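Side-chain contacts in choline dehydrogenase and related flavoproteins (Aspergillus oryzae, PDB 3Q9T), which is a formate oxidase of the glucose-methanol-choline oxidoreductase family, oxidising formate with 8-formyl-FAD bound at its catalytic site: residues K230-N235 against R239-V244; T245-T248 against N252-N255; L274-G279 against R298-N303. All coordinates share one frame; numbering follows the deposited sequence. Where two conformers were deposited one is given.

Contact 1: K230-N235 against R239-V244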
loop_
_atom_site.group_PDB
_atom_site.type_symbol
_atom_site.label_atom_id
_atom_site.label_comp_id
_atom_site.label_asym_id
_atom_site.label_seq_id
_atom_site.Cartn_x
_atom_site.Cartn_y
_atom_site.Cartn_z
ATOM N N LYS A 230 -26.461 6.098 -12.490
ATOM C CA LYS A 230 -26.310 4.757 -13.005
ATOM C C LYS A 230 -25.678 4.786 -14.381
ATOM O O LYS A 230 -24.774 4.007 -14.663
ATOM C CB LYS A 230 -27.660 4.058 -13.084
ATOM C CG LYS A 230 -27.567 2.706 -13.726
ATOM C CD LYS A 230 -28.951 2.134 -13.985
ATOM C CE LYS A 230 -28.878 0.966 -14.955
ATOM N NZ LYS A 230 -30.245 0.428 -15.245
ATOM N N ARG A 231 -26.150 5.691 -15.236
ATOM C CA ARG A 231 -25.788 5.660 -16.655
ATOM C C ARG A 231 -26.253 6.918 -17.384
ATOM O O ARG A 231 -27.251 7.518 -17.010
ATOM C CB ARG A 231 -26.455 4.458 -17.316
ATOM C CG ARG A 231 -25.921 4.085 -18.680
ATOM C CD ARG A 231 -26.780 2.965 -19.260
ATOM N NE ARG A 231 -26.626 1.724 -18.506
ATOM C CZ ARG A 231 -27.495 0.718 -18.531
ATOM N NH1 ARG A 231 -28.601 0.816 -19.259
ATOM N NH2 ARG A 231 -27.267 -0.375 -17.811
ATOM N N LEU A 232 -25.532 7.321 -18.425
ATOM C CA LEU A 232 -26.028 8.364 -19.310
ATOM C C LEU A 232 -27.011 7.680 -20.258
ATOM O O LEU A 232 -26.782 6.539 -20.658
ATOM C CB LEU A 232 -24.882 8.995 -20.099
ATOM C CG LEU A 232 -24.321 10.397 -19.800
ATOM C CD1 LEU A 232 -24.776 10.996 -18.470
ATOM C CD2 LEU A 232 -22.804 10.347 -19.886
ATOM N N ILE A 233 -28.108 8.361 -20.597
ATOM C CA ILE A 233 -29.083 7.834 -21.564
ATOM C C ILE A 233 -28.682 8.233 -22.988
ATOM O O ILE A 233 -28.755 9.416 -23.373
ATOM C CB ILE A 233 -30.524 8.325 -21.256
ATOM C CG1 ILE A 233 -30.904 8.004 -19.804
ATOM C CG2 ILE A 233 -31.542 7.709 -22.235
ATOM C CD1 ILE A 233 -32.412 8.208 -19.482
ATOM N N ILE A 234 -28.256 7.239 -23.762
ATOM C CA ILE A 234 -27.719 7.466 -25.091
ATOM C C ILE A 234 -28.599 6.810 -26.156
ATOM O O ILE A 234 -28.847 5.607 -26.111
ATOM C CB ILE A 234 -26.303 6.867 -25.239
ATOM C CG1 ILE A 234 -25.379 7.372 -24.138
ATOM C CG2 ILE A 234 -25.727 7.189 -26.611
ATOM C CD1 ILE A 234 -25.019 8.826 -24.280
ATOM N N ASN A 235 -29.069 7.599 -27.116
ATOM C CA ASN A 235 -29.740 7.039 -28.281
ATOM C C ASN A 235 -28.731 6.696 -29.367
ATOM O O ASN A 235 -28.095 7.583 -29.924
ATOM C CB ASN A 235 -30.772 8.016 -28.826
ATOM C CG ASN A 235 -31.544 7.443 -29.988
ATOM O OD1 ASN A 235 -31.019 7.330 -31.099
ATOM N ND2 ASN A 235 -32.795 7.059 -29.737
ATOM N N ARG A 239 -27.069 8.912 -32.236
ATOM C CA ARG A 239 -25.795 9.184 -31.574
ATOM C C ARG A 239 -25.959 10.367 -30.646
ATOM O O ARG A 239 -25.162 11.297 -30.679
ATOM C CB ARG A 239 -24.713 9.510 -32.594
ATOM C CG ARG A 239 -24.357 8.361 -33.507
ATOM C CD ARG A 239 -23.728 8.869 -34.782
ATOM N NE ARG A 239 -23.865 7.895 -35.861
ATOM C CZ ARG A 239 -23.037 6.874 -36.062
ATOM N NH1 ARG A 239 -22.002 6.688 -35.258
ATOM N NH2 ARG A 239 -23.245 6.037 -37.072
ATOM N N THR A 240 -27.007 10.344 -29.831
ATOM C CA THR A 240 -27.352 11.507 -29.022
ATOM C C THR A 240 -27.537 11.165 -27.544
ATOM O O THR A 240 -28.084 10.115 -27.194
ATOM C CB THR A 240 -28.624 12.193 -29.576
ATOM O OG1 THR A 240 -28.330 12.758 -30.864
ATOM C CG2 THR A 240 -29.102 13.293 -28.655
ATOM N N CYS A 241 -27.057 12.048 -26.676
ATOM C CA CYS A 241 -27.323 11.911 -25.258
ATOM C C CYS A 241 -28.636 12.581 -24.881
ATOM O O CYS A 241 -28.827 13.769 -25.119
ATOM C CB CYS A 241 -26.190 12.475 -24.418
ATOM S SG CYS A 241 -26.518 12.256 -22.675
ATOM N N LYS A 242 -29.515 11.802 -24.260
ATOM C CA LYS A 242 -30.905 12.166 -24.027
ATOM C C LYS A 242 -31.117 12.711 -22.608
ATOM O O LYS A 242 -32.064 13.456 -22.332
ATOM C CB LYS A 242 -31.745 10.890 -24.186
ATOM C CG LYS A 242 -32.849 10.919 -25.214
ATOM C CD LYS A 242 -32.336 10.832 -26.625
ATOM C CE LYS A 242 -33.526 10.962 -27.563
ATOM N NZ LYS A 242 -34.556 11.894 -26.990
ATOM N N GLY A 243 -30.242 12.304 -21.698
ATOM C CA GLY A 243 -30.437 12.574 -20.284
ATOM C C GLY A 243 -29.640 11.592 -19.440
ATOM O O GLY A 243 -28.636 11.035 -19.905
ATOM N N VAL A 244 -30.078 11.369 -18.202
ATOM C CA VAL A 244 -29.325 10.534 -17.284
ATOM C C VAL A 244 -30.237 9.712 -16.390
ATOM O O VAL A 244 -31.319 10.161 -16.011
ATOM C CB VAL A 244 -28.433 11.404 -16.372
ATOM C CG1 VAL A 244 -29.293 12.196 -15.399
ATOM C CG2 VAL A 244 -27.461 10.539 -15.614
#

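Contact 2: T245-T248 against N252-N255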
loop_
_atom_site.group_PDB
_atom_site.type_symbol
_atom_site.label_atom_id
_atom_site.label_comp_id
_atom_site.label_asym_id
_atom_site.label_seq_id
_atom_site.Cartn_x
_atom_site.Cartn_y
_atom_site.Cartn_z
ATOM N N THR A 245 -29.777 8.521 -16.025
ATOM C CA THR A 245 -30.493 7.672 -15.073
ATOM C C THR A 245 -29.804 7.686 -13.703
ATOM O O THR A 245 -28.574 7.557 -13.606
ATOM C CB THR A 245 -30.629 6.220 -15.593
ATOM O OG1 THR A 245 -31.307 6.217 -16.857
ATOM C CG2 THR A 245 -31.420 5.357 -14.599
ATOM N N VAL A 246 -30.599 7.857 -12.649
ATOM C CA VAL A 246 -30.070 7.913 -11.287
ATOM C C VAL A 246 -30.817 6.981 -10.354
ATOM O O VAL A 246 -31.943 6.575 -10.638
ATOM C CB VAL A 246 -30.100 9.344 -10.700
ATOM C CG1 VAL A 246 -29.256 10.283 -11.559
ATOM C CG2 VAL A 246 -31.521 9.841 -10.589
ATOM N N VAL A 247 -30.174 6.632 -9.243
ATOM C CA VAL A 247 -30.789 5.790 -8.233
ATOM C C VAL A 247 -30.992 6.590 -6.954
ATOM O O VAL A 247 -30.078 7.269 -6.498
ATOM C CB VAL A 247 -29.898 4.566 -7.927
ATOM C CG1 VAL A 247 -30.599 3.609 -6.961
ATOM C CG2 VAL A 247 -29.533 3.870 -9.208
ATOM N N THR A 248 -32.189 6.519 -6.384
ATOM C CA THR A 248 -32.486 7.259 -5.162
ATOM C C THR A 248 -32.074 6.502 -3.918
ATOM O O THR A 248 -31.751 5.317 -3.980
ATOM C CB THR A 248 -33.990 7.588 -5.033
ATOM O OG1 THR A 248 -34.742 6.375 -4.931
ATOM C CG2 THR A 248 -34.476 8.403 -6.220
ATOM N N ASN A 252 -34.830 3.521 -6.012
ATOM C CA ASN A 252 -35.618 3.633 -7.237
ATOM C C ASN A 252 -34.819 4.288 -8.342
ATOM O O ASN A 252 -34.080 5.252 -8.100
ATOM C CB ASN A 252 -36.875 4.441 -6.982
ATOM C CG ASN A 252 -37.766 3.791 -5.976
ATOM O OD1 ASN A 252 -38.113 4.386 -4.952
ATOM N ND2 ASN A 252 -38.143 2.548 -6.253
ATOM N N GLU A 253 -34.952 3.763 -9.549
ATOM C CA GLU A 253 -34.237 4.318 -10.685
ATOM C C GLU A 253 -35.109 5.347 -11.395
ATOM O O GLU A 253 -36.264 5.088 -11.737
ATOM C CB GLU A 253 -33.749 3.215 -11.639
ATOM C CG GLU A 253 -32.851 2.176 -10.953
ATOM C CD GLU A 253 -32.050 1.324 -11.925
ATOM O OE1 GLU A 253 -31.118 0.626 -11.468
ATOM O OE2 GLU A 253 -32.339 1.358 -13.142
ATOM N N LEU A 254 -34.542 6.527 -11.597
ATOM C CA LEU A 254 -35.270 7.653 -12.171
ATOM C C LEU A 254 -34.551 8.101 -13.435
ATOM O O LEU A 254 -33.321 8.136 -13.474
ATOM C CB LEU A 254 -35.312 8.806 -11.167
ATOM C CG LEU A 254 -36.520 8.983 -10.249
ATOM C CD1 LEU A 254 -37.143 7.657 -9.871
ATOM C CD2 LEU A 254 -36.128 9.772 -9.018
ATOM N N ASN A 255 -35.309 8.423 -14.476
ATOM C CA ASN A 255 -34.719 9.027 -15.663
ATOM C C ASN A 255 -35.034 10.517 -15.708
ATOM O O ASN A 255 -36.169 10.915 -15.465
ATOM C CB ASN A 255 -35.224 8.347 -16.936
ATOM C CG ASN A 255 -35.112 6.843 -16.871
ATOM O OD1 ASN A 255 -34.025 6.299 -16.667
ATOM N ND2 ASN A 255 -36.247 6.157 -17.018
HETATM O O HOH W 1 -37.426 7.074 -4.668
#

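Contact 3: L274-G279 against R298-N303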
loop_
_atom_site.group_PDB
_atom_site.type_symbol
_atom_site.label_atom_id
_atom_site.label_comp_id
_atom_site.label_asym_id
_atom_site.label_seq_id
_atom_site.Cartn_x
_atom_site.Cartn_y
_atom_site.Cartn_z
ATOM N N LEU A 274 -18.532 6.954 -15.549
ATOM C CA LEU A 274 -19.902 6.996 -16.065
ATOM C C LEU A 274 -19.930 6.981 -17.597
ATOM O O LEU A 274 -20.830 6.385 -18.197
ATOM C CB LEU A 274 -20.689 8.182 -15.506
ATOM C CG LEU A 274 -22.213 8.149 -15.750
ATOM C CD1 LEU A 274 -22.880 7.105 -14.877
ATOM C CD2 LEU A 274 -22.871 9.532 -15.531
ATOM N N LEU A 275 -18.944 7.608 -18.238
ATOM C CA LEU A 275 -18.866 7.524 -19.699
ATOM C C LEU A 275 -18.752 6.056 -20.094
ATOM O O LEU A 275 -19.502 5.573 -20.940
ATOM C CB LEU A 275 -17.693 8.324 -20.269
ATOM C CG LEU A 275 -17.838 9.852 -20.329
ATOM C CD1 LEU A 275 -16.540 10.492 -20.839
ATOM C CD2 LEU A 275 -19.002 10.225 -21.218
ATOM N N MET A 276 -17.846 5.332 -19.443
ATOM C CA MET A 276 -17.648 3.929 -19.785
ATOM C C MET A 276 -18.897 3.082 -19.549
ATOM O O MET A 276 -19.256 2.291 -20.398
ATOM C CB MET A 276 -16.426 3.359 -19.091
ATOM C CG MET A 276 -15.143 3.955 -19.639
ATOM S SD MET A 276 -13.639 3.235 -18.958
ATOM C CE MET A 276 -13.606 3.924 -17.308
ATOM N N LEU A 277 -19.565 3.276 -18.419
ATOM C CA LEU A 277 -20.788 2.548 -18.112
ATOM C C LEU A 277 -21.875 2.857 -19.125
ATOM O O LEU A 277 -22.834 2.114 -19.256
ATOM C CB LEU A 277 -21.290 2.911 -16.707
ATOM C CG LEU A 277 -20.447 2.401 -15.526
ATOM C CD1 LEU A 277 -21.064 2.789 -14.200
ATOM C CD2 LEU A 277 -20.268 0.900 -15.605
ATOM N N SER A 278 -21.716 3.972 -19.833
ATOM C CA SER A 278 -22.714 4.440 -20.776
ATOM C C SER A 278 -22.357 4.045 -22.199
ATOM O O SER A 278 -23.035 4.439 -23.144
ATOM C CB SER A 278 -22.863 5.955 -20.683
ATOM O OG SER A 278 -23.274 6.339 -19.388
ATOM N N GLY A 279 -21.282 3.275 -22.349
ATOM C CA GLY A 279 -20.871 2.794 -23.653
ATOM C C GLY A 279 -19.858 3.657 -24.382
ATOM O O GLY A 279 -19.656 3.498 -25.584
ATOM N N ARG A 298 -10.718 5.731 -27.035
ATOM C CA ARG A 298 -9.528 5.166 -26.382
ATOM C C ARG A 298 -9.025 5.949 -25.175
ATOM O O ARG A 298 -8.399 5.390 -24.279
ATOM C CB ARG A 298 -8.365 5.051 -27.376
ATOM C CG ARG A 298 -8.655 4.259 -28.643
ATOM C CD ARG A 298 -7.347 3.743 -29.269
ATOM N NE ARG A 298 -6.801 4.551 -30.367
ATOM C CZ ARG A 298 -6.854 5.878 -30.466
ATOM N NH1 ARG A 298 -7.432 6.617 -29.536
ATOM N NH2 ARG A 298 -6.309 6.475 -31.509
ATOM N N HIS A 299 -9.269 7.255 -25.170
ATOM C CA HIS A 299 -8.656 8.118 -24.172
ATOM C C HIS A 299 -9.455 8.233 -22.875
ATOM O O HIS A 299 -9.004 8.861 -21.916
ATOM C CB HIS A 299 -8.375 9.512 -24.775
ATOM C CG HIS A 299 -7.198 9.538 -25.699
ATOM N ND1 HIS A 299 -5.898 9.667 -25.250
ATOM C CD2 HIS A 299 -7.120 9.421 -27.046
ATOM C CE1 HIS A 299 -5.074 9.637 -26.281
ATOM N NE2 HIS A 299 -5.789 9.494 -27.382
ATOM N N VAL A 300 -10.651 7.648 -22.847
ATOM C CA VAL A 300 -11.510 7.786 -21.680
ATOM C C VAL A 300 -10.895 7.091 -20.462
ATOM O O VAL A 300 -10.618 5.892 -20.493
ATOM C CB VAL A 300 -12.924 7.229 -21.939
ATOM C CG1 VAL A 300 -13.738 7.221 -20.634
ATOM C CG2 VAL A 300 -13.635 8.044 -23.024
ATOM N N GLY A 301 -10.683 7.842 -19.386
ATOM C CA GLY A 301 -10.018 7.295 -18.208
ATOM C C GLY A 301 -8.492 7.299 -18.318
ATOM O O GLY A 301 -7.806 7.135 -17.317
ATOM N N GLN A 302 -7.961 7.452 -19.535
ATOM C CA GLN A 302 -6.510 7.553 -19.731
ATOM C C GLN A 302 -5.995 8.964 -19.454
ATOM O O GLN A 302 -6.785 9.892 -19.275
ATOM C CB GLN A 302 -6.136 7.113 -21.148
ATOM C CG GLN A 302 -6.560 5.689 -21.442
ATOM C CD GLN A 302 -5.942 4.681 -20.476
ATOM O OE1 GLN A 302 -4.720 4.599 -20.341
ATOM N NE2 GLN A 302 -6.790 3.922 -19.790
ATOM N N ASN A 303 -4.673 9.127 -19.397
ATOM C CA ASN A 303 -4.086 10.451 -19.187
ATOM C C ASN A 303 -4.398 11.072 -17.833
ATOM O O ASN A 303 -4.363 12.289 -17.683
ATOM C CB ASN A 303 -4.532 11.419 -20.282
ATOM C CG ASN A 303 -4.383 10.828 -21.666
ATOM O OD1 ASN A 303 -3.303 10.379 -22.045
ATOM N ND2 ASN A 303 -5.476 10.799 -22.419
#

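Contact 1: K230-N235 against R239-V244
The side chains of Ile233 and Lys242 lie roughly perpendicular. The CG2 branch of Ile233 rests on Lys242 CB at 3.7 Å. Ile233 chi1 of -54° places CG2 opposite the backbone N, while CG1 turns toward the backbone of Gly243 and Val244. The lysine chain bends at chi2, and its CD lies 3.9 Å from Asn235 CB. Leu232, Ile234, Cys241 and Val244 project from the other face. Here Leu232 CD1 meets Val244 CG2 obliquely at 3.9 Å. Ile234 CD1 reaches Cys241 CB at 3.8 Å. Val244 CG2 also lies 3.3 Å from Arg231 O.

The two segments are the antiparallel arms of a beta hairpin, strands 227-235 and 240-248. Near the turn, Arg239 and Thr240 both face Asn235 in a G1 beta bulge. At the other end, Lys230 and Arg231 both face Thr245 in a classic bulge. Lys242 N donates to Ile233 O at 2.7 Å in an almost straight bond (177°). Asn235 N donates to Thr240 O, also at 2.7 Å. The polar tips of Asn235 and Thr240 both bond to the backbone of Asp238 in the turn. On the apolar face, Leu232 and Cys241 touch Leu538, and Leu232 also packs on helix 267-277.

Contact 2: T245-T248 against N252-N255
Thr248 meets the opposite segment with both its branches. Its CB lies 3.9 Å from Asn252 O. That carbonyl also accepts a hydrogen bond from Thr248 N. From CB the side chain divides. With chi1 at 63°, OG1 is tucked over the backbone, flanked by N and C. From there it accepts a hydrogen bond from Asn252 N at 3.1 Å. The same hydroxyl bonds to a water at 2.8 Å. This water donates to Asn252 OD1, so it bridges the two side chains. The other branch, CG2, meets Leu254 CD2 at 3.5 Å. The threonine methyl comes in square to the leucine side chain. The turn end of this hairpin is therefore fastened by backbone, hydroxyl and water together.

Farther along, Val246 and Leu254 form an antiparallel hydrogen-bonded pair, with Leu254 N donating to Val246 O at 2.8 Å. Val246 CG2 packs obliquely on Leu254 CB. Thr245 and Asn255 stand side by side on the face they share with Val247 and Glu253. Thr245 OG1 donates to Asn255 OD1 at 2.7 Å, in the plane of the amide carbonyl. Val247 CG2 lies beside Glu253 CG at 4.1 Å. The Glu253 carboxylate reaches on to a salt bridge with Lys230.

The hairpin joins strands 240-248 and 253-258 of a mixed four-stranded sheet. Strand 227-235 flanks the first, and strand 6-7 runs parallel to the second. Val246 touches Val227, and its side chain is about 6 Å from the bound flavin cofactor.

Contact 3: L274-G279 against R298-N303
Val300 pushes its CG1 methyl against Met276 CG at 3.7 Å. The same methyl touches Leu275 CB at 4.1 Å. One branch thus meets two consecutive residues of the helix. Val300 chi1 of 172° sets CG1 opposite the backbone N and directs it to the helix. The methionine and valine side chains run antiparallel, one alongside the other. The methionine runs straight through chi2 and bends at chi3. All three touching residues are buried, and the contact is wholly apolar, with no hydrogen bond between the segments.

The helical partner is the C-terminal end of helix 267-277. This helix follows strand 261-264 of the parallel five-stranded sheet, consistent with the Rossmann-type FAD-binding fold of the family. It ends in a Schellman motif at Gly279, which has positive phi. Gly279 N donates to Met276 O at 3.0 Å. Ser278 OG donates back to Leu274 O at 2.7 Å, tilted 29° from the carbonyl plane. The same hydroxyl bonds to Leu232 N in strand 227-235, so two bonds hold it at the helix end.

Val300 is presented by a type II beta turn from His299 to Gln302, closed by Gln302 N bonding to His299 O at 3.0 Å. Beyond the turn, Asn303 ND2 donates to His299 ND1 at 3.1 Å. The bond is nearly straight and lies in the amide plane. His299 NE2 bonds to the carbonyl oxygen of Asp522, so both ring nitrogens are engaged. This is consistent with a neutral ring protonated at NE2. On the helix side, Met276 also packs on Glu285 and Leu286 of helix 283-287.

How the contacts relate
The contacts follow one another along the chain, in the order 1, 2, 3. Contacts 1 and 2 have centres about 13 Å apart and share strand 240-248, the middle of a meander whose other strands are 227-235 and 253-258. Backbone bonds from Lys230 and Arg231 to Thr245 carry the sheet from one into the other. Contact 3 has its centre about 14 Å from that of contact 1. It touches it where helix 267-277 meets strand 227-235. Contacts 2 and 3 do not touch; their centres are about 21 Å apart. Together the three tie the meander, which runs past the bound cofactor, to helix 267-277 of the Rossmann-type core, and that helix to the later turn at His299 to Gln302.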